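PDB 3RHF: putative polyphosphate kinase 2 family protein from Arthrobacter aurescens, which probably acts as a polyphosphate kinase of the PPK2 family, transferring phosphate between polyphosphate and nucleotides. Local coordinates for residues A[33-47]-A[245-257]. Numbering follows the deposited sequence.
With FLC (citrate anion), chain G.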
loop_
_atom_site.group_PDB
_atom_site.type_symbol
_atom_site.label_atom_id
_atom_site.label_comp_id
_atom_site.label_asym_id
_atom_site.label_seq_id
_atom_site.Cartn_x
_atom_site.Cartn_y
_atom_site.Cartn_z
ATOM N N PRO A 33 21.285 1.684 20.822
ATOM C CA PRO A 33 20.334 1.047 19.940
ATOM C C PRO A 33 19.311 0.196 20.668
ATOM O O PRO A 33 18.384 -0.285 20.026
ATOM C CB PRO A 33 21.220 0.130 19.086
ATOM C CG PRO A 33 22.565 0.698 19.195
ATOM C CD PRO A 33 22.652 1.213 20.576
ATOM N N GLU A 34 19.526 -0.048 21.963
ATOM C CA GLU A 34 18.675 -0.917 22.762
ATOM C C GLU A 34 17.653 -0.103 23.541
ATOM O O GLU A 34 16.652 -0.641 23.963
ATOM C CB GLU A 34 19.523 -1.735 23.769
ATOM C CG GLU A 34 20.192 -3.020 23.238
ATOM C CD GLU A 34 19.171 -4.078 22.753
ATOM O OE1 GLU A 34 17.982 -4.101 23.197
ATOM O OE2 GLU A 34 19.546 -4.900 21.902
ATOM N N SER A 35 17.893 1.193 23.721
ATOM C CA SER A 35 16.968 2.065 24.451
ATOM C C SER A 35 15.617 2.244 23.731
ATOM O O SER A 35 15.505 1.906 22.536
ATOM C CB SER A 35 17.598 3.448 24.684
ATOM O OG SER A 35 18.161 3.975 23.499
ATOM N N THR A 36 14.627 2.751 24.491
ATOM C CA THR A 36 13.258 3.090 24.028
ATOM C C THR A 36 12.933 4.538 24.429
ATOM O O THR A 36 12.002 4.806 25.192
ATOM C CB THR A 36 12.185 2.155 24.666
ATOM O OG1 THR A 36 12.156 2.372 26.081
ATOM C CG2 THR A 36 12.435 0.632 24.360
ATOM N N PRO A 37 13.722 5.491 23.928
ATOM C CA PRO A 37 13.638 6.848 24.426
ATOM C C PRO A 37 12.266 7.464 24.350
ATOM O O PRO A 37 11.585 7.376 23.332
ATOM C CB PRO A 37 14.562 7.621 23.500
ATOM C CG PRO A 37 15.484 6.629 22.941
ATOM C CD PRO A 37 14.707 5.372 22.835
ATOM N N GLY A 38 11.892 8.106 25.439
ATOM C CA GLY A 38 10.601 8.736 25.591
ATOM C C GLY A 38 9.489 7.776 25.961
ATOM O O GLY A 38 8.379 8.240 26.222
ATOM N N TYR A 39 9.754 6.463 25.974
ATOM C CA TYR A 39 8.679 5.494 26.150
ATOM C C TYR A 39 8.931 4.725 27.412
ATOM O O TYR A 39 9.987 4.107 27.557
ATOM C CB TYR A 39 8.596 4.489 24.992
ATOM C CG TYR A 39 7.251 3.747 24.945
ATOM C CD1 TYR A 39 6.080 4.424 24.689
ATOM C CD2 TYR A 39 7.155 2.396 25.171
ATOM C CE1 TYR A 39 4.870 3.783 24.659
ATOM C CE2 TYR A 39 5.949 1.747 25.132
ATOM C CZ TYR A 39 4.808 2.445 24.899
ATOM O OH TYR A 39 3.590 1.816 24.800
ATOM N N THR A 40 7.945 4.733 28.301
ATOM C CA THR A 40 8.111 4.143 29.599
ATOM C C THR A 40 7.477 2.791 29.672
ATOM O O THR A 40 7.513 2.206 30.711
ATOM C CB THR A 40 7.470 4.996 30.708
ATOM O OG1 THR A 40 6.058 4.976 30.525
ATOM C CG2 THR A 40 8.002 6.456 30.703
ATOM N N GLY A 41 6.834 2.311 28.620
ATOM C CA GLY A 41 6.198 0.989 28.671
ATOM C C GLY A 41 7.126 -0.050 28.078
ATOM O O GLY A 41 8.220 0.276 27.628
ATOM N N VAL A 42 6.683 -1.295 28.017
ATOM C CA VAL A 42 7.478 -2.363 27.402
ATOM C C VAL A 42 6.745 -2.918 26.160
ATOM O O VAL A 42 5.724 -2.401 25.764
ATOM C CB VAL A 42 7.833 -3.445 28.452
ATOM C CG1 VAL A 42 8.567 -2.781 29.612
ATOM C CG2 VAL A 42 6.597 -4.140 29.027
ATOM N N LYS A 43 7.273 -3.978 25.569
ATOM C CA LYS A 43 6.746 -4.541 24.345
ATOM C C LYS A 43 5.233 -4.760 24.333
ATOM O O LYS A 43 4.574 -4.324 23.419
ATOM C CB LYS A 43 7.484 -5.838 24.035
ATOM C CG LYS A 43 6.987 -6.615 22.823
ATOM C CD LYS A 43 8.053 -7.636 22.331
ATOM C CE LYS A 43 7.397 -9.027 22.052
ATOM N NZ LYS A 43 8.306 -10.254 22.059
ATOM N N ALA A 44 4.668 -5.413 25.342
ATOM C CA ALA A 44 3.224 -5.651 25.360
ATOM C C ALA A 44 2.446 -4.341 25.245
ATOM O O ALA A 44 1.404 -4.304 24.583
ATOM C CB ALA A 44 2.808 -6.397 26.588
ATOM N N ASP A 45 2.951 -3.285 25.892
ATOM C CA ASP A 45 2.317 -1.964 25.885
ATOM C C ASP A 45 2.464 -1.259 24.523
ATOM O O ASP A 45 1.611 -0.479 24.075
ATOM C CB ASP A 45 2.989 -1.051 26.927
ATOM C CG ASP A 45 2.967 -1.614 28.355
ATOM O OD1 ASP A 45 1.894 -1.955 28.892
ATOM O OD2 ASP A 45 4.047 -1.687 28.950
ATOM N N GLY A 46 3.605 -1.532 23.901
ATOM C CA GLY A 46 3.969 -0.969 22.606
ATOM C C GLY A 46 3.123 -1.604 21.516
ATOM O O GLY A 46 2.685 -0.918 20.620
ATOM N N LYS A 47 2.917 -2.918 21.582
ATOM C CA LYS A 47 2.030 -3.563 20.631
ATOM C C LYS A 47 0.647 -3.001 20.771
ATOM O O LYS A 47 -0.030 -2.850 19.807
ATOM C CB LYS A 47 1.997 -5.079 20.787
ATOM C CG LYS A 47 3.307 -5.708 20.359
ATOM C CD LYS A 47 3.130 -7.209 19.909
ATOM C CE LYS A 47 4.460 -7.857 19.256
ATOM N NZ LYS A 47 5.460 -6.986 18.469
ATOM N N VAL A 245 16.430 6.775 15.614
ATOM C CA VAL A 245 15.494 5.989 16.357
ATOM C C VAL A 245 16.164 4.651 16.672
ATOM O O VAL A 245 16.414 3.833 15.764
ATOM C CB VAL A 245 14.243 5.680 15.507
ATOM C CG1 VAL A 245 13.349 4.798 16.260
ATOM C CG2 VAL A 245 13.487 6.963 15.064
ATOM N N PRO A 246 16.471 4.404 17.954
ATOM C CA PRO A 246 17.026 3.127 18.367
ATOM C C PRO A 246 16.119 2.002 17.878
ATOM O O PRO A 246 14.917 2.054 18.112
ATOM C CB PRO A 246 16.982 3.234 19.862
ATOM C CG PRO A 246 17.244 4.606 20.128
ATOM C CD PRO A 246 16.581 5.387 19.031
ATOM N N ALA A 247 16.679 1.039 17.149
ATOM C CA ALA A 247 15.861 0.071 16.417
ATOM C C ALA A 247 16.198 -1.389 16.714
ATOM O O ALA A 247 15.635 -2.279 16.084
ATOM C CB ALA A 247 15.967 0.317 14.939
ATOM N N ASN A 248 17.109 -1.644 17.646
ATOM C CA ASN A 248 17.376 -3.036 18.044
ATOM C C ASN A 248 16.087 -3.722 18.478
ATOM O O ASN A 248 15.933 -4.892 18.247
ATOM C CB ASN A 248 18.429 -3.165 19.195
ATOM C CG ASN A 248 19.853 -3.236 18.690
ATOM O OD1 ASN A 248 20.121 -2.906 17.547
ATOM N ND2 ASN A 248 20.768 -3.686 19.535
ATOM N N LYS A 249 15.180 -2.970 19.100
ATOM C CA LYS A 249 13.849 -3.464 19.365
ATOM C C LYS A 249 12.892 -3.073 18.256
ATOM O O LYS A 249 12.562 -1.910 18.129
ATOM C CB LYS A 249 13.338 -2.909 20.685
ATOM C CG LYS A 249 14.045 -3.482 21.880
ATOM C CD LYS A 249 13.719 -2.663 23.126
ATOM C CE LYS A 249 14.201 -3.345 24.406
ATOM N NZ LYS A 249 15.530 -2.852 24.749
ATOM N N LYS A 250 12.415 -4.031 17.463
ATOM C CA LYS A 250 11.546 -3.680 16.350
ATOM C C LYS A 250 10.276 -2.980 16.822
ATOM O O LYS A 250 9.857 -1.988 16.242
ATOM C CB LYS A 250 11.204 -4.912 15.510
ATOM C CG LYS A 250 12.391 -5.515 14.654
ATOM C CD LYS A 250 11.860 -6.684 13.760
ATOM C CE LYS A 250 12.920 -7.624 13.093
ATOM N NZ LYS A 250 12.959 -9.006 13.726
ATOM N N TRP A 251 9.683 -3.476 17.905
ATOM C CA TRP A 251 8.443 -2.930 18.420
ATOM C C TRP A 251 8.609 -1.487 18.756
ATOM O O TRP A 251 7.681 -0.715 18.567
ATOM C CB TRP A 251 7.912 -3.704 19.646
ATOM C CG TRP A 251 8.773 -3.599 20.880
ATOM C CD1 TRP A 251 9.782 -4.451 21.260
ATOM C CD2 TRP A 251 8.697 -2.591 21.897
ATOM N NE1 TRP A 251 10.342 -4.011 22.441
ATOM C CE2 TRP A 251 9.696 -2.870 22.844
ATOM C CE3 TRP A 251 7.900 -1.476 22.084
ATOM C CZ2 TRP A 251 9.898 -2.081 23.950
ATOM C CZ3 TRP A 251 8.088 -0.701 23.185
ATOM C CH2 TRP A 251 9.075 -1.007 24.116
ATOM N N TYR A 252 9.760 -1.097 19.279
ATOM C CA TYR A 252 9.921 0.331 19.658
ATOM C C TYR A 252 10.047 1.247 18.436
ATOM O O TYR A 252 9.439 2.329 18.381
ATOM C CB TYR A 252 11.106 0.579 20.566
ATOM C CG TYR A 252 11.356 2.072 20.736
ATOM C CD1 TYR A 252 10.493 2.848 21.447
ATOM C CD2 TYR A 252 12.417 2.693 20.115
ATOM C CE1 TYR A 252 10.695 4.196 21.592
ATOM C CE2 TYR A 252 12.628 4.026 20.230
ATOM C CZ TYR A 252 11.767 4.791 20.974
ATOM O OH TYR A 252 11.976 6.144 21.116
ATOM N N ALA A 253 10.874 0.824 17.492
ATOM C CA ALA A 253 11.038 1.576 16.246
ATOM C C ALA A 253 9.686 1.756 15.556
ATOM O O ALA A 253 9.399 2.832 15.069
ATOM C CB ALA A 253 12.023 0.896 15.322
ATOM N N ARG A 254 8.846 0.734 15.531
ATOM C CA ARG A 254 7.569 0.902 14.908
ATOM C C ARG A 254 6.756 2.022 15.547
ATOM O O ARG A 254 6.157 2.815 14.808
ATOM C CB ARG A 254 6.753 -0.362 14.972
ATOM C CG ARG A 254 7.264 -1.463 14.110
ATOM C CD ARG A 254 6.510 -2.740 14.363
ATOM N NE ARG A 254 7.251 -3.865 13.784
ATOM C CZ ARG A 254 7.552 -5.021 14.400
ATOM N NH1 ARG A 254 7.164 -5.306 15.641
ATOM N NH2 ARG A 254 8.214 -5.941 13.725
ATOM N N ILE A 255 6.664 2.066 16.878
ATOM C CA ILE A 255 5.871 3.093 17.518
ATOM C C ILE A 255 6.549 4.453 17.520
ATOM O O ILE A 255 5.897 5.471 17.674
ATOM C CB ILE A 255 5.461 2.744 18.940
ATOM C CG1 ILE A 255 6.696 2.431 19.824
ATOM C CG2 ILE A 255 4.464 1.624 18.919
ATOM C CD1 ILE A 255 6.351 2.246 21.316
ATOM N N ALA A 256 7.860 4.482 17.335
ATOM C CA ALA A 256 8.571 5.771 17.349
ATOM C C ALA A 256 8.369 6.420 15.976
ATOM O O ALA A 256 8.072 7.614 15.871
ATOM C CB ALA A 256 10.067 5.596 17.711
ATOM N N VAL A 257 8.479 5.606 14.932
ATOM C CA VAL A 257 8.223 6.095 13.603
ATOM C C VAL A 257 6.788 6.536 13.530
ATOM O O VAL A 257 6.499 7.681 13.139
ATOM C CB VAL A 257 8.597 5.110 12.492
ATOM C CG1 VAL A 257 8.142 5.668 11.166
ATOM C CG2 VAL A 257 10.120 4.938 12.406
HETATM C CAC FLC G . 7.276 -10.113 18.345
HETATM C CA FLC G . 8.383 -9.115 18.734
HETATM C CB FLC G . 8.990 -8.268 17.564
HETATM C CBC FLC G . 8.540 -8.766 16.198
HETATM C CG FLC G . 10.564 -8.208 17.632
HETATM C CGC FLC G . 11.148 -7.125 18.552
HETATM O OA1 FLC G . 6.166 -10.205 18.977
HETATM O OA2 FLC G . 7.529 -10.867 17.365
HETATM O OB1 FLC G . 7.428 -8.438 15.768
HETATM O OB2 FLC G . 9.280 -9.494 15.511
HETATM O OG1 FLC G . 12.328 -7.200 18.950
HETATM O OG2 FLC G . 10.424 -6.166 18.869
HETATM O OHB FLC G . 8.453 -6.927 17.664
HETATM O O HOH W 1 15.553 -0.264 20.566
HETATM O O HOH W 2 5.085 -4.279 17.348
#
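Trp251 lies under the start of helix 43-69 in a CH-pi contact, with Lys43 CA 3.7 Å from the centroid of its six-membered ring and Val42 C over the same face. Its chi1 of 67° places CG between backbone N and carbonyl carbon, while Tyr252 CB backs the opposite face. Thr36 CA sits 3.6 Å from the Tyr252 ring centroid, 7° off the normal, and Ile255 CD1 makes a CH-pi contact over the Tyr39 ring centre (3.7 Å). Replacing Trp251 with alanine is likely to leave a gap beneath Lys43 and deprive Thr36 CG2 and Tyr39 of a packing partner.

Hydrogen bonds fix the preceding loop. Tyr252 OH donates to Pro37 O (2.6 Å) in the carbonyl plane, on a lone pair. Asn248 N binds Pro33 O, and its ND2 meets Glu34 OE2 (2.9 Å) from above the carboxylate plane. Lys249 NZ grips Glu34 twice, at O (2.6 Å) and by a salt bridge to OE1 (3.2 Å).

Lys47 NZ and Arg254 NH1 converge on OHB of a citrate, probably from crystallisation; Trp251 N binds its OG2. The contact joins helix 43-69 to the turn from outermost strand 242-246 into helix 250-266, within the alpha/beta/alpha sandwich of the PPK2 family, P-loop NTPase clan.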